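Long-range contacts in A rubisco-like protein (Burkholderia fungorum, PDB 3NWR), which belongs to the rubisco-like proteins, relatives of the rubisco large chain, and is probably a lyase, its exact reaction being undefined: residues A[20-25]-A[87-92]; A[33-38]-A[94-99]. All blocks are in the same frame, centred on the assembly; numbering follows the deposited sequence.

Contact 1 of 2, residues A[20-25]-A[87-92]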
loop_
_atom_site.group_PDB
_atom_site.type_symbol
_atom_site.label_atom_id
_atom_site.label_comp_id
_atom_site.label_asym_id
_atom_site.label_seq_id
_atom_site.Cartn_x
_atom_site.Cartn_y
_atom_site.Cartn_z
ATOM N N LEU A 20 13.106 -13.310 -3.119
ATOM C CA LEU A 20 12.853 -14.728 -3.330
ATOM C C LEU A 20 11.924 -14.817 -4.524
ATOM O O LEU A 20 10.834 -14.240 -4.507
ATOM C CB LEU A 20 12.182 -15.342 -2.095
ATOM C CG LEU A 20 11.523 -16.710 -2.300
ATOM C CD1 LEU A 20 12.575 -17.782 -2.522
ATOM C CD2 LEU A 20 10.641 -17.061 -1.104
ATOM N N ILE A 21 12.339 -15.517 -5.579
ATOM C CA ILE A 21 11.474 -15.665 -6.736
ATOM C C ILE A 21 11.145 -17.126 -6.989
ATOM O O ILE A 21 11.853 -18.025 -6.531
ATOM C CB ILE A 21 12.071 -15.037 -8.010
ATOM C CG1 ILE A 21 13.340 -15.782 -8.443
ATOM C CG2 ILE A 21 12.342 -13.559 -7.783
ATOM C CD1 ILE A 21 13.799 -15.412 -9.855
ATOM N N GLU A 22 10.033 -17.348 -7.676
ATOM C CA GLU A 22 9.595 -18.690 -8.033
ATOM C C GLU A 22 9.137 -18.653 -9.479
ATOM O O GLU A 22 8.392 -17.760 -9.882
ATOM C CB GLU A 22 8.450 -19.127 -7.126
ATOM C CG GLU A 22 7.941 -20.542 -7.375
ATOM C CD GLU A 22 6.674 -20.821 -6.588
ATOM O OE1 GLU A 22 6.743 -20.816 -5.336
ATOM O OE2 GLU A 22 5.619 -21.015 -7.226
ATOM N N THR A 23 9.586 -19.626 -10.271
ATOM C CA THR A 23 9.296 -19.632 -11.699
ATOM C C THR A 23 9.568 -21.022 -12.260
ATOM O O THR A 23 10.484 -21.703 -11.803
ATOM C CB THR A 23 10.171 -18.598 -12.456
ATOM O OG1 THR A 23 9.900 -18.660 -13.861
ATOM C CG2 THR A 23 11.669 -18.855 -12.205
ATOM N N PRO A 24 8.759 -21.457 -13.238
ATOM C CA PRO A 24 9.072 -22.735 -13.884
ATOM C C PRO A 24 10.142 -22.527 -14.949
ATOM O O PRO A 24 10.654 -23.501 -15.511
ATOM C CB PRO A 24 7.749 -23.117 -14.535
ATOM C CG PRO A 24 7.123 -21.808 -14.891
ATOM C CD PRO A 24 7.538 -20.842 -13.791
ATOM N N LEU A 25 10.469 -21.265 -15.226
ATOM C CA LEU A 25 11.487 -20.924 -16.210
ATOM C C LEU A 25 12.864 -20.875 -15.547
ATOM O O LEU A 25 13.013 -21.233 -14.376
ATOM C CB LEU A 25 11.152 -19.585 -16.887
ATOM C CG LEU A 25 9.708 -19.434 -17.381
ATOM C CD1 LEU A 25 9.485 -18.064 -18.008
ATOM C CD2 LEU A 25 9.332 -20.547 -18.361
ATOM N N GLY A 87 5.974 -27.810 -14.722
ATOM C CA GLY A 87 6.767 -27.645 -13.520
ATOM C C GLY A 87 8.095 -28.353 -13.706
ATOM O O GLY A 87 8.401 -28.814 -14.808
ATOM N N PRO A 88 8.894 -28.450 -12.635
ATOM C CA PRO A 88 8.592 -27.950 -11.291
ATOM C C PRO A 88 8.704 -26.429 -11.234
ATOM O O PRO A 88 9.134 -25.803 -12.201
ATOM C CB PRO A 88 9.697 -28.570 -10.424
ATOM C CG PRO A 88 10.364 -29.602 -11.288
ATOM C CD PRO A 88 10.197 -29.132 -12.685
ATOM N N TRP A 89 8.317 -25.852 -10.104
ATOM C CA TRP A 89 8.393 -24.406 -9.938
ATOM C C TRP A 89 9.624 -24.038 -9.134
ATOM O O TRP A 89 9.646 -24.119 -7.904
ATOM C CB TRP A 89 7.084 -23.868 -9.355
ATOM C CG TRP A 89 6.029 -23.960 -10.390
ATOM C CD1 TRP A 89 5.650 -22.985 -11.264
ATOM C CD2 TRP A 89 5.275 -25.126 -10.737
ATOM N NE1 TRP A 89 4.685 -23.461 -12.117
ATOM C CE2 TRP A 89 4.434 -24.773 -11.809
ATOM C CE3 TRP A 89 5.217 -26.429 -10.230
ATOM C CZ2 TRP A 89 3.541 -25.673 -12.387
ATOM C CZ3 TRP A 89 4.329 -27.324 -10.807
ATOM C CH2 TRP A 89 3.507 -26.941 -11.872
ATOM N N ARG A 90 10.671 -23.680 -9.864
ATOM C CA ARG A 90 11.968 -23.446 -9.279
ATOM C C ARG A 90 11.963 -22.214 -8.381
ATOM O O ARG A 90 11.218 -21.264 -8.617
ATOM C CB ARG A 90 13.021 -23.332 -10.381
ATOM C CG ARG A 90 13.031 -24.559 -11.301
ATOM C CD ARG A 90 13.831 -24.322 -12.577
ATOM N NE ARG A 90 15.250 -24.156 -12.292
ATOM C CZ ARG A 90 16.186 -24.017 -13.226
ATOM N NH1 ARG A 90 15.851 -24.012 -14.510
ATOM N NH2 ARG A 90 17.453 -23.870 -12.872
ATOM N N ARG A 91 12.795 -22.245 -7.352
ATOM C CA ARG A 91 12.892 -21.133 -6.421
ATOM C C ARG A 91 14.328 -20.657 -6.323
ATOM O O ARG A 91 15.263 -21.454 -6.395
ATOM C CB ARG A 91 12.364 -21.542 -5.048
ATOM C CG ARG A 91 10.851 -21.740 -5.033
ATOM C CD ARG A 91 10.375 -22.442 -3.776
ATOM N NE ARG A 91 10.616 -21.656 -2.573
ATOM C CZ ARG A 91 11.537 -21.946 -1.658
ATOM N NH1 ARG A 91 12.320 -23.006 -1.807
ATOM N NH2 ARG A 91 11.683 -21.171 -0.594
ATOM N N ALA A 92 14.507 -19.352 -6.173
ATOM C CA ALA A 92 15.842 -18.805 -6.012
ATOM C C ALA A 92 15.838 -17.527 -5.194
ATOM O O ALA A 92 14.878 -16.753 -5.245
ATOM C CB ALA A 92 16.481 -18.549 -7.367
HETATM O O HOH W 1 13.247 -24.392 -16.051
HETATM O O HOH W 2 10.402 -26.074 -14.702
#
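Pro24 and Trp89 carry the apolar part of this contact: the proline ring crosses the pyrrole side of the indole at a slant, with Pro24 CD 3.8 Å from Trp89 CD1 and Pro24 CB and CG close to NE1. A face of the indole takes Gly87 CA, offset toward the rim. Glu22, paired with Arg91, also reaches Trp89, the two side chains crossing at a slant: its CG stands anti to the backbone N (chi1 -178°), and the extended chain beyond brings OE2 to 3.8 Å from Trp89 CB, the carboxylate turned 65° from the ring. Glu22 also meets Arg91, CG to CG at 3.9 Å, but the charged ends do not pair: the carboxylate is held by Ser74 and Thr125, while Arg91 NH1 bonds to Glu68 O. The frame for these side chains is antiparallel pairing of strands 14-23 and 89-99, the central two of the four-stranded sheet in the rubisco-type N-terminal domain. Ile21 and Ala92 form one hydrogen-bonded pair, with Ile21 N 2.8 Å from Ala92 O, and Thr23 and Arg90 the next, in which the bond from Arg90 N to Thr23 O is weak. Glu22 and Arg91 make the non-hydrogen-bonded pair between. On the opposite sheet face, Ile21 CG1 lies 4.3 Å from Ala92 CB. Where the pairing ends, Thr23 OG1 accepts from Leu25 N at 3.0 Å in an ST turn and is also hydrogen-bonded to Glu123 O. Arg90, salt-bridged through NH2 to Glu66, holds by NH1 a water in the guanidinium plane that donates to Pro24 O.

Contact 2 of 2, residues A[33-38]-A[94-99]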
loop_
_atom_site.group_PDB
_atom_site.type_symbol
_atom_site.label_atom_id
_atom_site.label_comp_id
_atom_site.label_asym_id
_atom_site.label_seq_id
_atom_site.Cartn_x
_atom_site.Cartn_y
_atom_site.Cartn_z
ATOM N N VAL A 33 15.263 -10.383 -16.395
ATOM C CA VAL A 33 14.015 -9.755 -16.812
ATOM C C VAL A 33 13.589 -8.740 -15.746
ATOM O O VAL A 33 13.259 -7.598 -16.064
ATOM C CB VAL A 33 12.895 -10.780 -17.030
ATOM C CG1 VAL A 33 11.541 -10.077 -17.107
ATOM C CG2 VAL A 33 13.150 -11.583 -18.300
ATOM N N MET A 34 13.622 -9.156 -14.483
ATOM C CA MET A 34 13.301 -8.251 -13.378
ATOM C C MET A 34 14.196 -7.019 -13.368
ATOM O O MET A 34 13.718 -5.887 -13.255
ATOM C CB MET A 34 13.415 -8.984 -12.037
ATOM C CG MET A 34 12.477 -10.153 -11.925
ATOM S SD MET A 34 12.764 -11.094 -10.411
ATOM C CE MET A 34 12.418 -9.795 -9.214
ATOM N N ALA A 35 15.501 -7.238 -13.488
ATOM C CA ALA A 35 16.461 -6.141 -13.482
ATOM C C ALA A 35 16.186 -5.163 -14.620
ATOM O O ALA A 35 16.206 -3.941 -14.430
ATOM C CB ALA A 35 17.884 -6.689 -13.583
ATOM N N GLY A 36 15.922 -5.703 -15.805
ATOM C CA GLY A 36 15.686 -4.877 -16.975
ATOM C C GLY A 36 14.388 -4.108 -16.880
ATOM O O GLY A 36 14.342 -2.906 -17.161
ATOM N N GLU A 37 13.326 -4.798 -16.481
ATOM C CA GLU A 37 12.012 -4.172 -16.417
ATOM C C GLU A 37 11.959 -3.032 -15.410
ATOM O O GLU A 37 11.250 -2.050 -15.624
ATOM C CB GLU A 37 10.937 -5.209 -16.099
ATOM C CG GLU A 37 10.652 -6.125 -17.269
ATOM C CD GLU A 37 10.144 -5.350 -18.467
ATOM O OE1 GLU A 37 9.034 -4.781 -18.365
ATOM O OE2 GLU A 37 10.858 -5.292 -19.492
ATOM N N GLN A 38 12.721 -3.157 -14.327
ATOM C CA GLN A 38 12.714 -2.149 -13.267
ATOM C C GLN A 38 13.764 -1.067 -13.494
ATOM O O GLN A 38 13.971 -0.202 -12.641
ATOM C CB GLN A 38 12.916 -2.798 -11.900
ATOM C CG GLN A 38 11.817 -3.790 -11.514
ATOM C CD GLN A 38 10.417 -3.228 -11.701
ATOM O OE1 GLN A 38 9.697 -3.618 -12.626
ATOM N NE2 GLN A 38 10.023 -2.313 -10.824
ATOM N N ILE A 94 17.699 -14.004 -5.018
ATOM C CA ILE A 94 18.493 -13.197 -5.932
ATOM C C ILE A 94 18.792 -11.838 -5.320
ATOM O O ILE A 94 18.082 -11.380 -4.426
ATOM C CB ILE A 94 17.793 -13.009 -7.286
ATOM C CG1 ILE A 94 16.549 -12.128 -7.131
ATOM C CG2 ILE A 94 17.444 -14.372 -7.902
ATOM C CD1 ILE A 94 15.918 -11.748 -8.445
ATOM N N THR A 95 19.862 -11.209 -5.788
ATOM C CA THR A 95 20.164 -9.843 -5.393
ATOM C C THR A 95 20.266 -8.998 -6.644
ATOM O O THR A 95 20.989 -9.357 -7.579
ATOM C CB THR A 95 21.499 -9.744 -4.626
ATOM O OG1 THR A 95 21.406 -10.466 -3.394
ATOM C CG2 THR A 95 21.831 -8.287 -4.328
ATOM N N LEU A 96 19.530 -7.886 -6.670
ATOM C CA LEU A 96 19.646 -6.907 -7.743
ATOM C C LEU A 96 20.395 -5.670 -7.265
ATOM O O LEU A 96 20.275 -5.267 -6.109
ATOM C CB LEU A 96 18.271 -6.491 -8.276
ATOM C CG LEU A 96 17.389 -7.605 -8.825
ATOM C CD1 LEU A 96 16.127 -7.006 -9.446
ATOM C CD2 LEU A 96 18.146 -8.433 -9.837
ATOM N N SER A 97 21.167 -5.075 -8.169
ATOM C CA SER A 97 21.855 -3.818 -7.904
ATOM C C SER A 97 21.250 -2.729 -8.780
ATOM O O SER A 97 21.193 -2.876 -10.000
ATOM C CB SER A 97 23.350 -3.960 -8.213
ATOM O OG SER A 97 24.048 -2.749 -7.968
ATOM N N PHE A 98 20.782 -1.650 -8.154
ATOM C CA PHE A 98 20.122 -0.551 -8.859
ATOM C C PHE A 98 20.962 0.717 -8.808
ATOM O O PHE A 98 21.417 1.104 -7.735
ATOM C CB PHE A 98 18.778 -0.236 -8.197
ATOM C CG PHE A 98 17.688 -1.225 -8.513
ATOM C CD1 PHE A 98 17.409 -2.276 -7.651
ATOM C CD2 PHE A 98 16.926 -1.082 -9.664
ATOM C CE1 PHE A 98 16.393 -3.175 -7.945
ATOM C CE2 PHE A 98 15.911 -1.987 -9.965
ATOM C CZ PHE A 98 15.650 -3.030 -9.111
ATOM N N PRO A 99 21.153 1.384 -9.957
ATOM C CA PRO A 99 21.859 2.670 -9.941
ATOM C C PRO A 99 21.012 3.772 -9.308
ATOM O O PRO A 99 19.881 4.015 -9.738
ATOM C CB PRO A 99 22.085 2.980 -11.431
ATOM C CG PRO A 99 21.787 1.720 -12.163
ATOM C CD PRO A 99 20.802 0.962 -11.322
#
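Leu96, with the most surface buried here, points from strand 89-99 toward helix 27-37 and sets its two methyl groups against Ala35. Its CD2 lies 4.1 Å from Ala35 CB, while CD1 comes as near to the backbone N and CA of Ala35 and also touches Met34 CB at 4.2 Å. One forked side chain thus meets two successive residues of the helix. The small Ala35 sits at the closest backbone approach, where its CA is 6.6 Å from that of Leu96.

Phe98, two residues further along the strand, meets the end of the helix. The Phe98 ring presents its edge to Gln38, whose CB lies in the ring plane 3.7 Å from Phe98 CE2. The amide of Gln38 leads off elsewhere, NE2 bonding to Thr113 O. Val114, on the same helix 107-114 as Thr113, packs on Phe98.

At the other end Met34 crosses Ile94 at a slant, its SD 3.8 Å from Ile94 CD1. The bend at chi3 (61°) also brings Met34 CE to this methyl.

Helix 27-37 therefore lies on one face of the antiparallel sheet, in an alpha/beta layer of the rubisco-type N-terminal domain; the axes of helix 33-37 and strand 94-99 run 20° apart. Ile94, Leu96 and Phe98 all reach across through carbon, and segment 33-38 offers mostly methyl, methylene and sulfur. The two segments share no hydrogen bond and all six touching residues are buried, so cohesion probably rests on van der Waals contact and burial of apolar surface, with nothing directional fixing the helix against the strand.

In the fold
From the N terminus, strand 14-23 enters the sheet first and leads directly into helix 27-37, so the first segments of contacts 1 and 2 follow one another. The chain then makes strand 60-70 before returning as strand 89-99, where contact 1 closes a loop of 61 residues by pairing that strand with 14-23. A little further along the same strand, contact 2 closes a loop of 55 residues back to the helix. The two loops cross rather than nest, and the centres of the two contacts are about 17 Å apart. They meet where Ile21 CG2 lies 3.6 Å from Met34 SD. Together they tie two neighbouring strands and the covering helix into one N-terminal unit.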